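Local coordinates for protein VirX1 (PDB 6QGM) that iodinates diverse substrates as a marine viral halogenase, probably flavin-dependent, of the tryptophan halogenase family, at residues Ala141-Leu146 / Tyr511-Pro516; Glu235-Ala240 / Trp337-Val342; Asn262-Met267 / Thr517-Leu522; His330-Arg335 / Leu346-Ile351. All blocks are in the same frame, centred on the assembly; numbering follows the deposited sequence.

How the contacts relate
Followed from the N terminus, the chain first reaches 141-146, opening contact 1; residues 235-240 open contact 2 and 262-267 contact 3. Contact 4 opens at 330-335; contact 2 then closes at 337-342 and contact 4 at 346-351, so they cross and share the salt bridge from Glu239 to Arg335. Contact 1, the joining of two helix ends, closes at 511-516, contact 3 right after at 517-522. Contacts 2 and 4 lie within the span of contact 1, while contact 3 encloses contact 4 and crosses contacts 1 and 2. Contacts 1 and 3, centres 11 Å apart, anchor the C-terminal helices; contacts 2 and 4, across the chain's centre, join a large mixed sheet to a small antiparallel one.

Contact 1: Ala141-Leu146 / Tyr511-Pro516; sequences AEHNRL and YVKTLP
The guanidinium of Arg145 lies with one face against the backbone of Lys513, whose CA stands over it toward the rim. In its plane, at the edge, are two carbonyls: Leu515 O, which accepts from Arg145 NH1 at 2.7 Å, and His143 O, reached by a weak bond from Arg145 NE. NH1 also donates to Lys513 O (2.8 Å), approaching above that carbonyl's plane, so one nitrogen bridges two acceptors of the chain that leaves helix 494-512, and both of its bonds are bent. A bend at chi2 (-55°) brings the arginine there, with its CG 3.8 Å from Val512 CG1. The same methyl meets His143 CB at 3.8 Å. His143 CD2 touches Lys513 CE at 3.7 Å, the two side chains crossing obliquely. Leu146 N then donates to Pro516 O at 3.0 Å, nearly along the C=O axis (N-H...O 159°).

Two helix ends thus face each other: Asn144 closes helix 137-143 in a Schellman motif, and Val512 to Leu515 form a type I turn. A cation set among backbone carbonyls at the C-terminal end of helix 494-512 would be favoured by the helix dipole.

Contact 2: Glu235-Ala240 / Trp337-Val342; sequences EFMGEA and WVNNCV
Met237 folds into a hook. Its CG is anti to the carbonyl carbon (chi1 -71°), and bends at chi2 and chi3 turn the methyl back toward a tight hairpin. This is a two-residue type II' turn from Val338 to Cys341, in which the N and O of these two residues bond to each other. The hook touches it at two levels: Met237 CG sits 4.0 Å from Cys341 CB, and CE lies at the CG1 methyl of Val338, 3.4 Å away, the two side chains sliding past each other in opposite directions.

Val338 divides its branches between two partners. CG1, anti to the backbone N (chi1 174°), meets the methionine, whereas CG2, anti to the carbonyl carbon, faces Glu239, whose OE1 is 3.4 Å from it. Glu239 starts with CG anti to its own N and bends at chi2 (59°), so the carboxylate crosses the valine obliquely; its oxygens are held by Arg335 and Thr334.

Contact 2 packs the loop after helix 231-236 onto the end of the large mixed sheet. There strand 337-338 is outermost and strand 341-343 bonds to 221-224. Leu232 and Leu233 of the helix and Phe206 of strand 206-211 complete this apolar patch around Cys341, Val338 and Met237.

Contact 3: Asn262-Met267 / Thr517-Leu522; sequences NREEEM and THYEFL
Glu266 OE2 is the best-held polar atom here, gripped by two backbone donors. Asn262 N reaches it at 2.9 Å, nearly straight (165°), on the anti lone pair, and Glu261 N supplies the second bond; OE1 of the same carboxylate forms a salt bridge with Arg317. Helix 263-266 is thus tied at its start by the acid of its last residue, while Asn262 OD1 adds a weak capping bond to Glu265 N. The partner helix, 518-527, opens with a capping box: Glu520 N donates to Thr517 OG1 (3.2 Å), and Thr517 N returns a bond to Glu520 OE1.

Between these helix starts stands the ring of Tyr519, with CG anti to the backbone N (chi1 163°). Over one face comes Glu264 CG, a CH-pi contact 3.7 Å from the centroid, and the carboxylate beyond lies nearly parallel to the ring. At the edge are the methyl of Met267, its CE 4.1 Å from Tyr519 CD1, and the guanidinium of Arg263, whose NH1 is 3.8 Å from Tyr519 CE1; here the ring edge meets the guanidinium face, the planes 62° apart. That arginine is extended from CG to NE and is held chiefly by Trp287, through a bond to its carbonyl and a cation-pi contact. Met267 SD also rests on Leu522 CD1 at 3.8 Å.

Beside this packing, His518 ND1 donates to Met267 O (2.9 Å), above the carbonyl plane. Its NE2 pairs with Tyr75 N of strand 74-76, an N-H that can only donate, so this buried imidazole is probably neutral, its proton on ND1.

Contact 4: His330-Arg335 / Leu346-Ile351; sequences HGKRTR and LSYGFI
This is a short antiparallel pairing at the side of a three-stranded sheet, in which strand 331-333 runs between 241-243 and 349-350. His330 comes first: with CG anti to the backbone N (chi1 -154°) its ring receives the edge of Phe350 on its face, a T-shaped pair with centroids 5.9 Å apart and planes at 73°. The histidine's CD2 edge points to Phe350 O, and its ND1 is bonded to Asn250 O.

At Gly331 the backbones exchange bonds with Phe350. Phe350 N donates to Gly331 O at 3.0 Å, nearly along the C=O axis; the return bond, from Gly331 N to Phe350 O, is longer at 3.2 Å and bent, so this pairing is loose. Lys332 faces Gly349 as a non-hydrogen-bonded pair, their CA atoms only 4.0 Å apart, an approach eased by the glycine's lack of a side chain. Beyond CG the lysine runs extended to Asp393 and Asp397 of helix 382-408, and its ammonium forms salt bridges with both.

Arg333 N donates to Tyr348 O, 2.8 Å and nearly straight. Arg333 CG, set by chi1 (-57°), lies 3.5 Å from Ser347 O; beyond it the chain bends at chi2, and NH1 goes on to Glu239 O. Further along, the backbone of Arg335 meets the tyrosine: Arg335 C lies 4.0 Å from Tyr348 CE1.

Contact 1: Ala141-Leu146 / Tyr511-Pro516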
# COMPACT_ATOMS: atom_id res chain seq x y z
N ALA B 141 15.85 31.95 11.52
CA ALA B 141 16.11 32.11 10.07
C ALA B 141 15.70 33.52 9.65
O ALA B 141 16.49 34.19 9.00
CB ALA B 141 15.37 31.06 9.30
N GLU B 142 14.52 33.97 10.07
CA GLU B 142 13.90 35.23 9.59
C GLU B 142 14.67 36.44 10.14
O GLU B 142 14.87 37.37 9.36
CB GLU B 142 12.42 35.31 9.95
CG GLU B 142 11.56 34.54 8.97
CD GLU B 142 10.07 34.84 8.98
OE1 GLU B 142 9.69 35.91 9.46
OE2 GLU B 142 9.29 34.00 8.47
N HIS B 143 15.10 36.42 11.40
CA HIS B 143 15.81 37.56 12.04
C HIS B 143 17.32 37.30 12.11
O HIS B 143 18.02 38.09 12.76
CB HIS B 143 15.17 37.85 13.40
CG HIS B 143 13.75 38.24 13.27
ND1 HIS B 143 12.74 37.32 13.18
CD2 HIS B 143 13.16 39.45 13.18
CE1 HIS B 143 11.58 37.93 13.05
NE2 HIS B 143 11.81 39.24 13.08
N ASN B 144 17.81 36.24 11.45
CA ASN B 144 19.26 35.94 11.28
C ASN B 144 19.91 35.85 12.67
O ASN B 144 20.98 36.46 12.89
CB ASN B 144 19.92 37.01 10.40
CG ASN B 144 21.29 36.60 9.91
OD1 ASN B 144 21.49 35.46 9.49
ND2 ASN B 144 22.22 37.54 9.99
N ARG B 145 19.29 35.10 13.58
CA ARG B 145 19.76 34.91 14.97
C ARG B 145 20.06 33.43 15.19
O ARG B 145 19.58 32.61 14.39
CB ARG B 145 18.73 35.42 15.97
CG ARG B 145 18.19 36.80 15.66
CD ARG B 145 19.29 37.83 15.51
NE ARG B 145 18.72 39.16 15.38
CZ ARG B 145 18.70 40.07 16.34
NH1 ARG B 145 19.26 39.84 17.52
NH2 ARG B 145 18.13 41.24 16.13
N LEU B 146 20.78 33.11 16.26
CA LEU B 146 21.11 31.72 16.63
C LEU B 146 21.26 31.61 18.15
O LEU B 146 21.64 32.62 18.80
CB LEU B 146 22.37 31.31 15.88
CG LEU B 146 22.54 29.82 15.58
CD1 LEU B 146 21.26 29.20 15.06
CD2 LEU B 146 23.65 29.61 14.57
N TYR B 511 11.75 38.56 21.62
CA TYR B 511 12.71 37.68 22.36
C TYR B 511 13.88 37.33 21.43
O TYR B 511 15.05 37.39 21.86
CB TYR B 511 12.08 36.39 22.90
CG TYR B 511 13.12 35.42 23.40
CD1 TYR B 511 13.89 35.73 24.51
CD2 TYR B 511 13.41 34.25 22.71
CE1 TYR B 511 14.88 34.87 24.96
CE2 TYR B 511 14.41 33.40 23.14
CZ TYR B 511 15.16 33.72 24.26
OH TYR B 511 16.15 32.89 24.66
N VAL B 512 13.56 36.96 20.19
CA VAL B 512 14.54 36.49 19.17
C VAL B 512 15.50 37.64 18.86
O VAL B 512 16.69 37.35 18.61
CB VAL B 512 13.82 35.93 17.93
CG1 VAL B 512 14.65 36.03 16.66
CG2 VAL B 512 13.37 34.49 18.17
N LYS B 513 15.05 38.89 18.96
CA LYS B 513 15.89 40.10 18.72
C LYS B 513 16.90 40.32 19.86
O LYS B 513 17.86 41.06 19.62
CB LYS B 513 14.98 41.31 18.50
CG LYS B 513 14.33 41.27 17.13
CD LYS B 513 13.38 42.38 16.84
CE LYS B 513 13.09 42.48 15.35
NZ LYS B 513 12.38 43.74 15.02
N THR B 514 16.73 39.69 21.02
CA THR B 514 17.71 39.75 22.15
C THR B 514 18.80 38.70 21.94
O THR B 514 19.82 38.75 22.65
CB THR B 514 17.03 39.60 23.52
OG1 THR B 514 16.73 38.22 23.77
CG2 THR B 514 15.79 40.45 23.65
N LEU B 515 18.60 37.76 21.01
CA LEU B 515 19.56 36.64 20.75
C LEU B 515 20.72 37.18 19.91
O LEU B 515 20.57 38.15 19.17
CB LEU B 515 18.86 35.49 20.02
CG LEU B 515 17.82 34.73 20.85
CD1 LEU B 515 17.07 33.72 19.98
CD2 LEU B 515 18.47 34.01 22.04
N PRO B 516 21.92 36.57 20.01
CA PRO B 516 23.01 36.90 19.10
C PRO B 516 22.65 36.64 17.62
O PRO B 516 21.88 35.73 17.35
CB PRO B 516 24.17 36.00 19.54
CG PRO B 516 23.55 34.93 20.42
CD PRO B 516 22.28 35.54 20.99

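Contact 2: Glu235-Ala240 / Trp337-Val342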
# COMPACT_ATOMS: atom_id res chain seq x y z
N GLU B 235 31.45 4.89 -17.17
CA GLU B 235 32.33 4.62 -18.33
C GLU B 235 32.78 3.15 -18.28
O GLU B 235 32.33 2.38 -19.15
CB GLU B 235 33.51 5.59 -18.44
CG GLU B 235 34.21 5.45 -19.80
CD GLU B 235 35.38 6.37 -20.10
OE1 GLU B 235 35.17 7.59 -20.05
OE2 GLU B 235 36.50 5.87 -20.40
N PHE B 236 33.61 2.77 -17.32
CA PHE B 236 34.30 1.45 -17.29
C PHE B 236 33.28 0.31 -17.13
O PHE B 236 33.41 -0.65 -17.90
CB PHE B 236 35.36 1.38 -16.19
CG PHE B 236 36.56 2.28 -16.34
CD1 PHE B 236 36.81 2.97 -17.51
CD2 PHE B 236 37.48 2.38 -15.30
CE1 PHE B 236 37.95 3.76 -17.64
CE2 PHE B 236 38.62 3.17 -15.43
CZ PHE B 236 38.85 3.86 -16.60
N MET B 237 32.33 0.40 -16.19
CA MET B 237 31.31 -0.66 -15.93
C MET B 237 30.10 -0.46 -16.85
O MET B 237 29.24 -1.36 -16.92
CB MET B 237 30.85 -0.67 -14.46
CG MET B 237 31.91 -1.18 -13.47
SD MET B 237 32.43 -2.90 -13.68
CE MET B 237 30.80 -3.63 -13.83
N GLY B 238 30.02 0.70 -17.51
CA GLY B 238 29.03 0.97 -18.57
C GLY B 238 27.61 1.12 -18.06
O GLY B 238 26.71 0.86 -18.83
N GLU B 239 27.40 1.54 -16.82
CA GLU B 239 26.02 1.64 -16.26
C GLU B 239 25.30 2.84 -16.89
O GLU B 239 25.83 3.97 -16.84
CB GLU B 239 26.02 1.72 -14.73
CG GLU B 239 24.68 1.34 -14.12
CD GLU B 239 24.18 -0.06 -14.44
OE1 GLU B 239 25.01 -0.90 -14.86
OE2 GLU B 239 22.98 -0.32 -14.28
N ALA B 240 24.12 2.58 -17.44
CA ALA B 240 23.21 3.55 -18.09
C ALA B 240 22.87 4.69 -17.14
O ALA B 240 22.94 4.48 -15.93
CB ALA B 240 21.95 2.83 -18.53
N TRP B 337 25.58 0.15 -7.23
CA TRP B 337 26.51 -0.98 -7.01
C TRP B 337 26.42 -1.94 -8.19
O TRP B 337 25.38 -2.61 -8.32
CB TRP B 337 26.19 -1.67 -5.69
CG TRP B 337 27.32 -2.46 -5.12
CD1 TRP B 337 28.32 -3.10 -5.79
CD2 TRP B 337 27.56 -2.70 -3.72
NE1 TRP B 337 29.16 -3.72 -4.91
CE2 TRP B 337 28.72 -3.49 -3.64
CE3 TRP B 337 26.90 -2.31 -2.55
CZ2 TRP B 337 29.24 -3.91 -2.41
CZ3 TRP B 337 27.42 -2.72 -1.34
CH2 TRP B 337 28.56 -3.53 -1.27
N VAL B 338 27.45 -1.96 -9.04
CA VAL B 338 27.53 -2.83 -10.25
C VAL B 338 28.83 -3.62 -10.15
O VAL B 338 29.90 -2.98 -10.02
CB VAL B 338 27.48 -1.99 -11.54
CG1 VAL B 338 27.72 -2.84 -12.77
CG2 VAL B 338 26.19 -1.22 -11.65
N ASN B 339 28.75 -4.95 -10.23
CA ASN B 339 29.90 -5.85 -9.97
C ASN B 339 30.59 -5.35 -8.71
O ASN B 339 29.85 -5.06 -7.74
CB ASN B 339 30.78 -5.95 -11.21
CG ASN B 339 30.02 -6.58 -12.34
OD1 ASN B 339 29.79 -5.95 -13.36
ND2 ASN B 339 29.55 -7.80 -12.13
N ASN B 340 31.92 -5.19 -8.74
CA ASN B 340 32.75 -4.85 -7.56
C ASN B 340 33.08 -3.35 -7.57
O ASN B 340 34.18 -3.00 -7.10
CB ASN B 340 34.00 -5.73 -7.51
CG ASN B 340 34.97 -5.49 -8.65
OD1 ASN B 340 34.57 -5.09 -9.74
ND2 ASN B 340 36.25 -5.71 -8.38
N CYS B 341 32.15 -2.51 -8.03
CA CYS B 341 32.30 -1.04 -8.11
C CYS B 341 31.02 -0.36 -7.59
O CYS B 341 29.93 -0.80 -8.00
CB CYS B 341 32.59 -0.60 -9.54
SG CYS B 341 32.30 1.17 -9.83
N VAL B 342 31.16 0.65 -6.71
CA VAL B 342 30.03 1.43 -6.11
C VAL B 342 30.20 2.90 -6.47
O VAL B 342 31.28 3.43 -6.20
CB VAL B 342 29.97 1.30 -4.58
CG1 VAL B 342 28.73 1.96 -4.01
CG2 VAL B 342 30.03 -0.15 -4.14

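Contact 3: Asn262-Met267 / Thr517-Leu522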
# COMPACT_ATOMS: atom_id res chain seq x y z
N ASN B 262 28.56 43.83 3.13
CA ASN B 262 28.32 44.01 4.59
C ASN B 262 28.20 42.62 5.23
O ASN B 262 27.08 42.12 5.37
CB ASN B 262 27.13 44.92 4.87
CG ASN B 262 26.97 45.22 6.34
OD1 ASN B 262 27.39 44.45 7.20
ND2 ASN B 262 26.33 46.34 6.64
N ARG B 263 29.34 42.05 5.60
CA ARG B 263 29.51 40.63 6.00
C ARG B 263 28.59 40.24 7.16
O ARG B 263 27.97 39.17 7.10
CB ARG B 263 30.97 40.40 6.35
CG ARG B 263 31.31 38.97 6.73
CD ARG B 263 32.68 39.01 7.34
NE ARG B 263 33.19 37.68 7.57
CZ ARG B 263 34.04 37.35 8.52
NH1 ARG B 263 34.49 38.27 9.36
NH2 ARG B 263 34.45 36.10 8.63
N GLU B 264 28.54 41.07 8.21
CA GLU B 264 27.70 40.82 9.42
C GLU B 264 26.24 40.72 8.97
O GLU B 264 25.63 39.71 9.32
CB GLU B 264 27.90 41.93 10.45
CG GLU B 264 29.29 41.92 11.08
CD GLU B 264 29.49 42.87 12.25
OE1 GLU B 264 28.49 43.18 12.94
OE2 GLU B 264 30.64 43.33 12.48
N GLU B 265 25.74 41.69 8.19
CA GLU B 265 24.32 41.76 7.73
C GLU B 265 23.99 40.62 6.75
O GLU B 265 22.86 40.12 6.78
CB GLU B 265 24.02 43.10 7.05
CG GLU B 265 23.77 44.25 8.00
CD GLU B 265 23.03 45.44 7.36
OE1 GLU B 265 22.22 45.23 6.42
OE2 GLU B 265 23.20 46.59 7.83
N GLU B 266 24.95 40.23 5.90
CA GLU B 266 24.72 39.40 4.68
C GLU B 266 24.87 37.91 4.97
O GLU B 266 24.25 37.12 4.25
CB GLU B 266 25.72 39.76 3.59
CG GLU B 266 25.42 41.03 2.84
CD GLU B 266 26.20 41.09 1.53
OE1 GLU B 266 25.81 40.35 0.58
OE2 GLU B 266 27.22 41.82 1.49
N MET B 267 25.71 37.53 5.94
CA MET B 267 26.04 36.12 6.25
C MET B 267 24.83 35.45 6.90
O MET B 267 24.80 35.29 8.13
CB MET B 267 27.25 36.02 7.18
CG MET B 267 27.79 34.63 7.28
SD MET B 267 29.11 34.54 8.49
CE MET B 267 30.20 35.81 7.86
N THR B 517 23.19 37.46 16.72
CA THR B 517 23.09 37.28 15.25
C THR B 517 23.95 36.09 14.84
O THR B 517 24.90 35.79 15.58
CB THR B 517 23.55 38.52 14.48
OG1 THR B 517 24.94 38.68 14.71
CG2 THR B 517 22.81 39.78 14.88
N HIS B 518 23.63 35.46 13.72
CA HIS B 518 24.40 34.34 13.10
C HIS B 518 25.91 34.63 13.17
O HIS B 518 26.66 33.76 13.64
CB HIS B 518 23.93 34.11 11.65
CG HIS B 518 24.55 32.93 11.00
ND1 HIS B 518 24.70 32.83 9.64
CD2 HIS B 518 25.05 31.79 11.53
CE1 HIS B 518 25.27 31.68 9.35
NE2 HIS B 518 25.50 31.03 10.49
N TYR B 519 26.33 35.83 12.75
CA TYR B 519 27.75 36.23 12.66
C TYR B 519 28.33 36.27 14.08
O TYR B 519 29.40 35.68 14.33
CB TYR B 519 27.90 37.57 11.92
CG TYR B 519 29.24 38.20 12.17
CD1 TYR B 519 30.37 37.75 11.51
CD2 TYR B 519 29.39 39.19 13.12
CE1 TYR B 519 31.62 38.27 11.80
CE2 TYR B 519 30.63 39.71 13.44
CZ TYR B 519 31.75 39.26 12.76
OH TYR B 519 32.98 39.78 13.02
N GLU B 520 27.65 36.97 14.99
CA GLU B 520 28.05 37.09 16.42
C GLU B 520 28.20 35.68 17.01
O GLU B 520 29.23 35.43 17.64
CB GLU B 520 27.03 37.91 17.21
CG GLU B 520 27.06 39.39 16.90
CD GLU B 520 25.93 40.19 17.54
OE1 GLU B 520 24.86 39.60 17.81
OE2 GLU B 520 26.18 41.39 17.90
N PHE B 521 27.23 34.78 16.79
CA PHE B 521 27.25 33.40 17.35
C PHE B 521 28.50 32.69 16.85
O PHE B 521 29.23 32.13 17.68
CB PHE B 521 25.99 32.61 16.99
CG PHE B 521 25.86 31.28 17.71
CD1 PHE B 521 26.54 30.15 17.28
CD2 PHE B 521 25.07 31.18 18.85
CE1 PHE B 521 26.41 28.94 17.95
CE2 PHE B 521 24.95 29.97 19.51
CZ PHE B 521 25.62 28.86 19.07
N LEU B 522 28.74 32.72 15.53
CA LEU B 522 29.90 32.04 14.89
C LEU B 522 31.19 32.61 15.50
O LEU B 522 32.07 31.80 15.87
CB LEU B 522 29.84 32.25 13.37
CG LEU B 522 28.84 31.38 12.60
CD1 LEU B 522 28.68 31.87 11.16
CD2 LEU B 522 29.27 29.92 12.62

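Contact 4: His330-Arg335 / Leu346-Ile351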
# COMPACT_ATOMS: atom_id res chain seq x y z
N HIS B 330 21.82 15.46 -14.42
CA HIS B 330 20.57 15.63 -13.64
C HIS B 330 19.71 14.36 -13.76
O HIS B 330 18.83 14.28 -14.64
CB HIS B 330 19.80 16.89 -14.07
CG HIS B 330 18.93 17.45 -12.99
ND1 HIS B 330 18.36 18.68 -13.08
CD2 HIS B 330 18.57 16.96 -11.79
CE1 HIS B 330 17.66 18.93 -12.00
NE2 HIS B 330 17.77 17.89 -11.19
N GLY B 331 19.99 13.39 -12.89
CA GLY B 331 19.45 12.03 -12.98
C GLY B 331 20.22 11.08 -12.09
O GLY B 331 20.84 11.54 -11.12
N LYS B 332 20.18 9.79 -12.43
CA LYS B 332 20.82 8.70 -11.67
C LYS B 332 21.23 7.61 -12.65
O LYS B 332 20.55 7.43 -13.68
CB LYS B 332 19.82 8.08 -10.69
CG LYS B 332 18.43 7.93 -11.29
CD LYS B 332 17.55 6.93 -10.63
CE LYS B 332 16.40 6.55 -11.53
NZ LYS B 332 15.40 5.72 -10.81
N ARG B 333 22.31 6.90 -12.33
CA ARG B 333 22.62 5.59 -12.94
C ARG B 333 21.48 4.63 -12.56
O ARG B 333 20.84 4.81 -11.50
CB ARG B 333 23.98 5.10 -12.46
CG ARG B 333 25.13 6.06 -12.73
CD ARG B 333 25.45 6.14 -14.21
NE ARG B 333 26.16 7.35 -14.57
CZ ARG B 333 26.55 7.63 -15.80
NH1 ARG B 333 26.32 6.78 -16.78
NH2 ARG B 333 27.18 8.76 -16.05
N THR B 334 21.24 3.62 -13.40
CA THR B 334 20.17 2.61 -13.19
C THR B 334 20.52 1.74 -11.97
O THR B 334 19.62 1.07 -11.46
CB THR B 334 19.93 1.82 -14.49
OG1 THR B 334 21.14 1.18 -14.88
CG2 THR B 334 19.50 2.71 -15.63
N ARG B 335 21.79 1.76 -11.55
CA ARG B 335 22.28 1.06 -10.34
C ARG B 335 23.51 1.79 -9.81
O ARG B 335 24.29 2.31 -10.63
CB ARG B 335 22.69 -0.37 -10.66
CG ARG B 335 21.52 -1.32 -10.86
CD ARG B 335 21.99 -2.73 -11.13
NE ARG B 335 22.82 -2.76 -12.32
CZ ARG B 335 23.53 -3.80 -12.72
NH1 ARG B 335 23.48 -4.95 -12.06
NH2 ARG B 335 24.26 -3.72 -13.82
N LEU B 346 28.27 12.26 -7.23
CA LEU B 346 27.73 12.67 -8.54
C LEU B 346 27.98 11.58 -9.59
O LEU B 346 27.24 11.57 -10.59
CB LEU B 346 28.35 14.01 -8.95
CG LEU B 346 28.11 15.18 -7.99
CD1 LEU B 346 28.07 16.49 -8.77
CD2 LEU B 346 26.82 15.04 -7.19
N SER B 347 28.94 10.68 -9.35
CA SER B 347 29.20 9.48 -10.20
C SER B 347 27.95 8.60 -10.27
O SER B 347 27.76 7.93 -11.31
CB SER B 347 30.38 8.70 -9.69
OG SER B 347 30.15 8.30 -8.35
N TYR B 348 27.12 8.60 -9.22
CA TYR B 348 25.86 7.81 -9.17
C TYR B 348 24.68 8.69 -9.60
O TYR B 348 23.96 8.30 -10.56
CB TYR B 348 25.57 7.20 -7.80
CG TYR B 348 24.14 6.75 -7.66
CD1 TYR B 348 23.64 5.71 -8.42
CD2 TYR B 348 23.26 7.39 -6.81
CE1 TYR B 348 22.33 5.30 -8.34
CE2 TYR B 348 21.93 7.01 -6.71
CZ TYR B 348 21.46 5.96 -7.48
OH TYR B 348 20.15 5.57 -7.36
N GLY B 349 24.44 9.80 -8.91
CA GLY B 349 23.22 10.61 -9.08
C GLY B 349 23.39 12.04 -8.61
O GLY B 349 24.38 12.35 -7.89
N PHE B 350 22.47 12.91 -9.02
CA PHE B 350 22.46 14.35 -8.68
C PHE B 350 21.04 14.88 -8.90
O PHE B 350 20.44 14.60 -9.95
CB PHE B 350 23.53 15.06 -9.53
CG PHE B 350 23.50 16.56 -9.45
CD1 PHE B 350 22.64 17.30 -10.25
CD2 PHE B 350 24.33 17.25 -8.58
CE1 PHE B 350 22.62 18.69 -10.18
CE2 PHE B 350 24.29 18.63 -8.50
CZ PHE B 350 23.45 19.35 -9.31
N ILE B 351 20.52 15.61 -7.91
CA ILE B 351 19.34 16.51 -8.05
C ILE B 351 19.86 17.94 -7.91
O ILE B 351 20.70 18.16 -7.04
CB ILE B 351 18.26 16.19 -7.00
CG1 ILE B 351 17.95 14.70 -6.94
CG2 ILE B 351 17.00 17.02 -7.23
CD1 ILE B 351 17.36 14.25 -5.64